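Local structure of N-acetylmuramoyl-L-alanine amidase domain-containing protein SAOUHSC_02979 (Staphylococcus aureus, 5T1Q) at residues K58-R61 against Q62-S66; H72-G75 against Q76-I80; S267-G270 against D271-D274. The protein probably cleaves cell-wall peptidoglycan as a secreted amidase, this chain being the part that holds a glucosaminidase-family region followed by a CHAP domain. All blocks are in the same frame, centred on the assembly; numbering follows the deposited sequence.

Contact 1: residues K58-R61 against Q62-S66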
loop_
_atom_site.group_PDB
_atom_site.type_symbol
_atom_site.label_atom_id
_atom_site.label_comp_id
_atom_site.label_asym_id
_atom_site.label_seq_id
_atom_site.Cartn_x
_atom_site.Cartn_y
_atom_site.Cartn_z
ATOM N N LYS A 58 10.907 -3.171 9.807
ATOM C CA LYS A 58 10.946 -3.782 11.143
ATOM C C LYS A 58 9.537 -3.751 11.768
ATOM O O LYS A 58 9.214 -4.596 12.594
ATOM C CB LYS A 58 11.985 -3.133 12.075
ATOM C CG LYS A 58 12.258 -4.002 13.308
ATOM C CD LYS A 58 13.336 -3.465 14.246
ATOM C CE LYS A 58 12.863 -2.271 15.067
ATOM N NZ LYS A 58 13.899 -1.837 16.051
ATOM N N ASP A 59 8.713 -2.774 11.385
ATOM C CA ASP A 59 7.324 -2.721 11.866
ATOM C C ASP A 59 6.565 -3.975 11.437
ATOM O O ASP A 59 5.830 -4.550 12.231
ATOM C CB ASP A 59 6.591 -1.474 11.354
ATOM C CG ASP A 59 7.037 -0.191 12.052
ATOM O OD1 ASP A 59 7.499 -0.254 13.215
ATOM O OD2 ASP A 59 6.892 0.891 11.443
ATOM N N THR A 60 6.774 -4.400 10.194
ATOM C CA THR A 60 6.113 -5.596 9.660
ATOM C C THR A 60 6.529 -6.844 10.437
ATOM O O THR A 60 5.686 -7.674 10.775
ATOM C CB THR A 60 6.364 -5.778 8.135
ATOM O OG1 THR A 60 5.887 -4.627 7.415
ATOM C CG2 THR A 60 5.657 -7.013 7.608
ATOM N N ARG A 61 7.825 -6.965 10.726
ATOM C CA ARG A 61 8.350 -8.103 11.504
ATOM C C ARG A 61 7.690 -8.167 12.886
ATOM O O ARG A 61 7.237 -9.223 13.309
ATOM C CB ARG A 61 9.863 -7.982 11.668
ATOM C CG ARG A 61 10.686 -8.251 10.409
ATOM C CD ARG A 61 12.059 -7.600 10.538
ATOM N NE ARG A 61 13.120 -8.279 9.797
ATOM C CZ ARG A 61 13.319 -8.220 8.480
ATOM N NH1 ARG A 61 14.354 -8.874 7.952
ATOM N NH2 ARG A 61 12.497 -7.533 7.683
ATOM N N GLN A 62 7.636 -7.033 13.580
ATOM C CA GLN A 62 7.006 -6.980 14.900
ATOM C C GLN A 62 5.479 -7.200 14.817
ATOM O O GLN A 62 4.893 -7.818 15.698
ATOM C CB GLN A 62 7.338 -5.664 15.608
ATOM C CG GLN A 62 8.827 -5.475 15.888
ATOM C CD GLN A 62 9.400 -6.541 16.820
ATOM O OE1 GLN A 62 8.787 -6.909 17.833
ATOM N NE2 GLN A 62 10.588 -7.029 16.489
ATOM N N PHE A 63 4.847 -6.709 13.754
ATOM C CA PHE A 63 3.409 -6.915 13.567
ATOM C C PHE A 63 3.111 -8.409 13.367
ATOM O O PHE A 63 2.125 -8.924 13.885
ATOM C CB PHE A 63 2.903 -6.087 12.384
ATOM C CG PHE A 63 1.469 -6.331 12.043
ATOM C CD1 PHE A 63 0.453 -5.748 12.797
ATOM C CD2 PHE A 63 1.125 -7.131 10.956
ATOM C CE1 PHE A 63 -0.882 -5.963 12.472
ATOM C CE2 PHE A 63 -0.209 -7.348 10.628
ATOM C CZ PHE A 63 -1.211 -6.766 11.389
ATOM N N VAL A 64 3.969 -9.094 12.619
ATOM C CA VAL A 64 3.821 -10.527 12.415
ATOM C C VAL A 64 3.876 -11.251 13.767
ATOM O O VAL A 64 3.059 -12.133 14.025
ATOM C CB VAL A 64 4.896 -11.085 11.450
ATOM C CG1 VAL A 64 4.928 -12.607 11.476
ATOM C CG2 VAL A 64 4.644 -10.597 10.031
ATOM N N LYS A 65 4.821 -10.862 14.629
ATOM C CA LYS A 65 4.948 -11.495 15.953
ATOM C C LYS A 65 3.760 -11.204 16.863
ATOM O O LYS A 65 3.421 -12.023 17.702
ATOM C CB LYS A 65 6.224 -11.052 16.665
ATOM C CG LYS A 65 7.518 -11.504 16.014
ATOM C CD LYS A 65 8.694 -10.972 16.826
ATOM C CE LYS A 65 10.039 -11.303 16.211
ATOM N NZ LYS A 65 11.158 -10.770 17.052
ATOM N N SER A 66 3.134 -10.043 16.695
ATOM C CA SER A 66 1.978 -9.672 17.518
ATOM C C SER A 66 0.741 -10.529 17.234
ATOM O O SER A 66 -0.159 -10.576 18.066
ATOM C CB SER A 66 1.593 -8.202 17.313
ATOM O OG SER A 66 0.983 -8.001 16.044
#
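The ring of Phe63 lies beyond residues 58-61; of its side chain just CB comes close to them, 3.3 Å from Asp59 O. CG stands anti to the backbone N (chi1 175°), which swings the ring off the helix flank and onto Ala89, Ile90 and Ser93 of helix 82-93, a fitting berth for a large aromatic group. The other flat end, the guanidinium of Arg61, also leaves the contact, reaching back along an extended chain to a salt bridge between NH2 and Asp56. What joins the segments is the start of helix 58-78, with its regular i to i+4 ladder. Phe63 N gives the shortest rung, 2.8 Å to Asp59 O, and Gln62 N to Lys58 O, at 3.1 Å, is the straightest, with 168° at the hydrogen. Val64 N to Thr60 O and Lys65 N to Arg61 O continue it. Side chains settle against the same carbonyls: Gln62 CG lies 3.4 Å from Lys58 O, and Val64 CG2 3.2 Å from Thr60 O, where a branched residue sits close to the backbone. Thr60 and Val64 share the buried side; Thr60 OG1 bonds Ser95 OG, so its polar atom is satisfied there, while Val64 packs on Ile90 and Phe211. Long, polar Lys58 and Gln62 suit the exposed side. One turn on, Ser66 OG donates to Phe63 O at 2.6 Å.

Contact 2: residues H72-G75 against Q76-I80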
loop_
_atom_site.group_PDB
_atom_site.type_symbol
_atom_site.label_atom_id
_atom_site.label_comp_id
_atom_site.label_asym_id
_atom_site.label_seq_id
_atom_site.Cartn_x
_atom_site.Cartn_y
_atom_site.Cartn_z
ATOM N N HIS A 72 -1.920 -18.738 13.811
ATOM C CA HIS A 72 -1.586 -20.168 13.755
ATOM C C HIS A 72 -2.702 -21.065 14.315
ATOM O O HIS A 72 -3.095 -22.035 13.674
ATOM C CB HIS A 72 -0.289 -20.467 14.505
ATOM C CG HIS A 72 0.011 -21.928 14.605
ATOM N ND1 HIS A 72 -0.350 -22.685 15.700
ATOM C CD2 HIS A 72 0.576 -22.785 13.724
ATOM C CE1 HIS A 72 0.009 -23.940 15.501
ATOM N NE2 HIS A 72 0.574 -24.028 14.311
ATOM N N ARG A 73 -3.175 -20.745 15.520
ATOM C CA ARG A 73 -4.242 -21.518 16.190
ATOM C C ARG A 73 -5.549 -21.427 15.386
ATOM O O ARG A 73 -6.214 -22.440 15.154
ATOM C CB ARG A 73 -4.462 -20.994 17.616
ATOM C CG ARG A 73 -5.404 -21.829 18.490
ATOM C CD ARG A 73 -5.837 -21.081 19.755
ATOM N NE ARG A 73 -6.501 -19.805 19.427
ATOM C CZ ARG A 73 -5.935 -18.587 19.446
ATOM N NH1 ARG A 73 -4.667 -18.404 19.832
ATOM N NH2 ARG A 73 -6.660 -17.525 19.093
ATOM N N ILE A 74 -5.911 -20.210 14.982
ATOM C CA ILE A 74 -7.106 -19.984 14.156
ATOM C C ILE A 74 -7.021 -20.785 12.847
ATOM O O ILE A 74 -8.014 -21.387 12.424
ATOM C CB ILE A 74 -7.349 -18.484 13.887
ATOM C CG1 ILE A 74 -7.876 -17.822 15.167
ATOM C CG2 ILE A 74 -8.368 -18.282 12.767
ATOM C CD1 ILE A 74 -8.010 -16.314 15.090
ATOM N N GLY A 75 -5.835 -20.832 12.247
ATOM C CA GLY A 75 -5.627 -21.592 11.019
ATOM C C GLY A 75 -5.928 -23.079 11.151
ATOM O O GLY A 75 -6.733 -23.624 10.387
ATOM N N GLN A 76 -5.304 -23.732 12.135
ATOM C CA GLN A 76 -5.493 -25.178 12.354
ATOM C C GLN A 76 -6.931 -25.559 12.684
ATOM O O GLN A 76 -7.455 -26.539 12.153
ATOM C CB GLN A 76 -4.578 -25.687 13.485
ATOM C CG GLN A 76 -3.089 -25.557 13.197
ATOM C CD GLN A 76 -2.632 -26.415 12.033
ATOM O OE1 GLN A 76 -2.026 -25.923 11.086
ATOM N NE2 GLN A 76 -2.948 -27.692 12.084
ATOM N N ASP A 77 -7.556 -24.773 13.557
ATOM C CA ASP A 77 -8.923 -25.041 14.013
ATOM C C ASP A 77 -9.994 -24.842 12.937
ATOM O O ASP A 77 -10.872 -25.683 12.776
ATOM C CB ASP A 77 -9.266 -24.179 15.246
ATOM C CG ASP A 77 -8.445 -24.556 16.497
ATOM O OD1 ASP A 77 -7.725 -25.584 16.495
ATOM O OD2 ASP A 77 -8.540 -23.821 17.505
ATOM N N ASN A 78 -9.907 -23.741 12.196
ATOM C CA ASN A 78 -10.919 -23.404 11.197
ATOM C C ASN A 78 -10.577 -23.726 9.740
ATOM O O ASN A 78 -11.268 -23.256 8.855
ATOM C CB ASN A 78 -11.277 -21.929 11.349
ATOM C CG ASN A 78 -11.917 -21.626 12.688
ATOM O OD1 ASN A 78 -12.974 -22.152 13.012
ATOM N ND2 ASN A 78 -11.288 -20.758 13.463
ATOM N N ASP A 79 -9.540 -24.528 9.485
ATOM C CA ASP A 79 -9.180 -24.920 8.105
ATOM C C ASP A 79 -8.767 -23.723 7.210
ATOM O O ASP A 79 -9.156 -23.639 6.042
ATOM C CB ASP A 79 -10.366 -25.680 7.470
ATOM C CG ASP A 79 -9.992 -26.427 6.204
ATOM O OD1 ASP A 79 -8.825 -26.846 6.076
ATOM O OD2 ASP A 79 -10.887 -26.632 5.351
ATOM N N ILE A 80 -7.974 -22.809 7.766
ATOM C CA ILE A 80 -7.516 -21.603 7.054
ATOM C C ILE A 80 -5.984 -21.540 7.006
ATOM O O ILE A 80 -5.310 -21.947 7.960
ATOM C CB ILE A 80 -8.062 -20.324 7.754
ATOM C CG1 ILE A 80 -9.591 -20.271 7.637
ATOM C CG2 ILE A 80 -7.445 -19.051 7.168
ATOM C CD1 ILE A 80 -10.242 -19.147 8.421
#
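Gly75 O accepts the N-H of Ile80 at 3.0 Å, in the carbonyl plane and on a lone pair, while the carbonyls before it keep the ordinary i to i+4 pattern. His72 O takes Gln76 N, Arg73 O takes Asp77 N, and Ile74 O takes Asn78 N at 3.0 Å. The Gly75 bond spans five residues, and Asp79 has positive phi (63°): together they mark a Schellman-type C-terminal ending of helix 58-78. Glycine suits position 75 because a beta carbon there would run into Ile80 O. Asp79 takes the positive-phi position, and its carboxylate and backbone are both engaged, OD2 bonding Ser173 OG and the backbone pairing with Lys172. His72 NE2 is satisfied by Asp213 O, and Arg73 NH1 forms a salt bridge with Asp70. With CG anti to its own N (chi1 174°), the His72 ring lies so that Gln76 CG sits 4.0 Å above one face, offset toward the rim. Asp77 OD2 approaches the methylene CG of Arg73 at 3.8 Å, the charged atoms remaining apart. Ile74 CG2 meets the amide of Asn78 at ND2 3.9 Å away, and its side chain packs on Leu149 and Ser153 of helix 145-158, where Ile80 also touches Ser153.

Contact 3: residues S267-G270 against D271-D274; sequences SISG and DLGD
Ser269 OG donates to Asp271 OD1 at 2.7 Å, meeting the oxygen nearly end-on to its C-O bond. Both side chains have chi1 near +60° (58° and 77°), each placing its polar group between backbone N and carbonyl carbon, and so they face each other across Gly270. The second carboxylate oxygen, Asp271 OD2, forms a salt bridge with Arg285, so the one carboxylate ties a small hydroxyl to a cation and is probably held as an anion. A water closes the turn through the backbone: it donates to Gly270 O at 2.6 Å and accepts from Gly273 N at 3.0 Å, bridging backbone atoms that do not reach each other directly. Glycine suits position 273, whose phi is positive. Tyr248 OH bonds both Ser269 O and Leu272 N, fastening the bend from outside. On the buried side Leu272 CD1 presses on Ile268 CG1 at 3.5 Å, a tight fit, the two chains crossing at about a right angle. This irregular loop of the CHAP domain, in which the side chain of Leu272 lies about 10 Å from a bound sodium ion, connects helix 253-262, where Ile268 touches Tyr258 and Met261, to helix 278-284, whose Trp278 receives both Ile268 and Leu272.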
loop_
_atom_site.group_PDB
_atom_site.type_symbol
_atom_site.label_atom_id
_atom_site.label_comp_id
_atom_site.label_asym_id
_atom_site.label_seq_id
_atom_site.Cartn_x
_atom_site.Cartn_y
_atom_site.Cartn_z
ATOM N N SER A 267 14.297 17.492 4.080
ATOM C CA SER A 267 12.865 17.544 4.280
ATOM C C SER A 267 12.170 18.633 3.483
ATOM O O SER A 267 12.782 19.599 3.015
ATOM C CB SER A 267 12.564 17.736 5.761
ATOM O OG SER A 267 13.046 18.985 6.221
ATOM N N ILE A 268 10.864 18.430 3.355
ATOM C CA ILE A 268 9.959 19.333 2.694
ATOM C C ILE A 268 8.714 19.384 3.601
ATOM O O ILE A 268 8.320 18.357 4.146
ATOM C CB ILE A 268 9.689 18.822 1.264
ATOM C CG1 ILE A 268 9.131 19.940 0.403
ATOM C CG2 ILE A 268 8.765 17.594 1.248
ATOM C CD1 ILE A 268 9.229 19.643 -1.076
ATOM N N SER A 269 8.111 20.560 3.798
ATOM C CA SER A 269 6.956 20.672 4.712
ATOM C C SER A 269 5.697 19.914 4.280
ATOM O O SER A 269 5.557 19.499 3.123
ATOM C CB SER A 269 6.602 22.130 5.004
ATOM O OG SER A 269 6.314 22.826 3.829
ATOM N N GLY A 270 4.792 19.764 5.235
ATOM C CA GLY A 270 3.553 19.035 5.033
ATOM C C GLY A 270 2.374 19.871 4.595
ATOM O O GLY A 270 1.271 19.323 4.422
ATOM N N ASP A 271 2.606 21.173 4.379
ATOM C CA ASP A 271 1.560 22.122 4.022
ATOM C C ASP A 271 1.568 22.528 2.536
ATOM O O ASP A 271 0.954 23.535 2.165
ATOM C CB ASP A 271 1.682 23.387 4.903
ATOM C CG ASP A 271 2.841 24.350 4.463
ATOM O OD1 ASP A 271 3.852 23.907 3.852
ATOM O OD2 ASP A 271 2.732 25.567 4.728
ATOM N N LEU A 272 2.243 21.759 1.686
ATOM C CA LEU A 272 2.321 22.127 0.272
ATOM C C LEU A 272 1.067 21.756 -0.540
ATOM O O LEU A 272 0.960 22.138 -1.704
ATOM C CB LEU A 272 3.592 21.558 -0.370
ATOM C CG LEU A 272 4.940 21.998 0.240
ATOM C CD1 LEU A 272 6.077 21.369 -0.522
ATOM C CD2 LEU A 272 5.149 23.501 0.281
ATOM N N GLY A 273 0.132 21.024 0.065
ATOM C CA GLY A 273 -1.122 20.650 -0.607
ATOM C C GLY A 273 -0.946 19.641 -1.739
ATOM O O GLY A 273 -0.019 18.823 -1.721
ATOM N N ASP A 274 -1.858 19.677 -2.713
ATOM C CA ASP A 274 -1.773 18.776 -3.868
ATOM C C ASP A 274 -0.503 19.045 -4.660
ATOM O O ASP A 274 0.020 20.154 -4.648
ATOM C CB ASP A 274 -2.985 18.922 -4.773
ATOM C CG ASP A 274 -4.293 18.644 -4.044
ATOM O OD1 ASP A 274 -4.307 17.821 -3.097
ATOM O OD2 ASP A 274 -5.298 19.260 -4.422
HETATM O O HOH W 1 -0.476 19.539 2.566
#

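Contacts 1 and 2 come from opposite ends of one element, helix 58-78: residues 58-66 start it and residues 72-80 carry its C-terminal ending. Their centres are 20 Å apart and their nearest atoms about 8 Å, without touching, and both lie on the same side of the chain's centre. Contact 3 follows much later, in the loop between helices 253-262 and 278-284 of the CHAP domain, with its centre 30 Å from contact 1 and 45 Å from contact 2, across the chain's centre from the latter. The single chain thus separates a mainly helical glucosaminidase-family region from a CHAP domain, consistent with two modules of a cell-wall hydrolase.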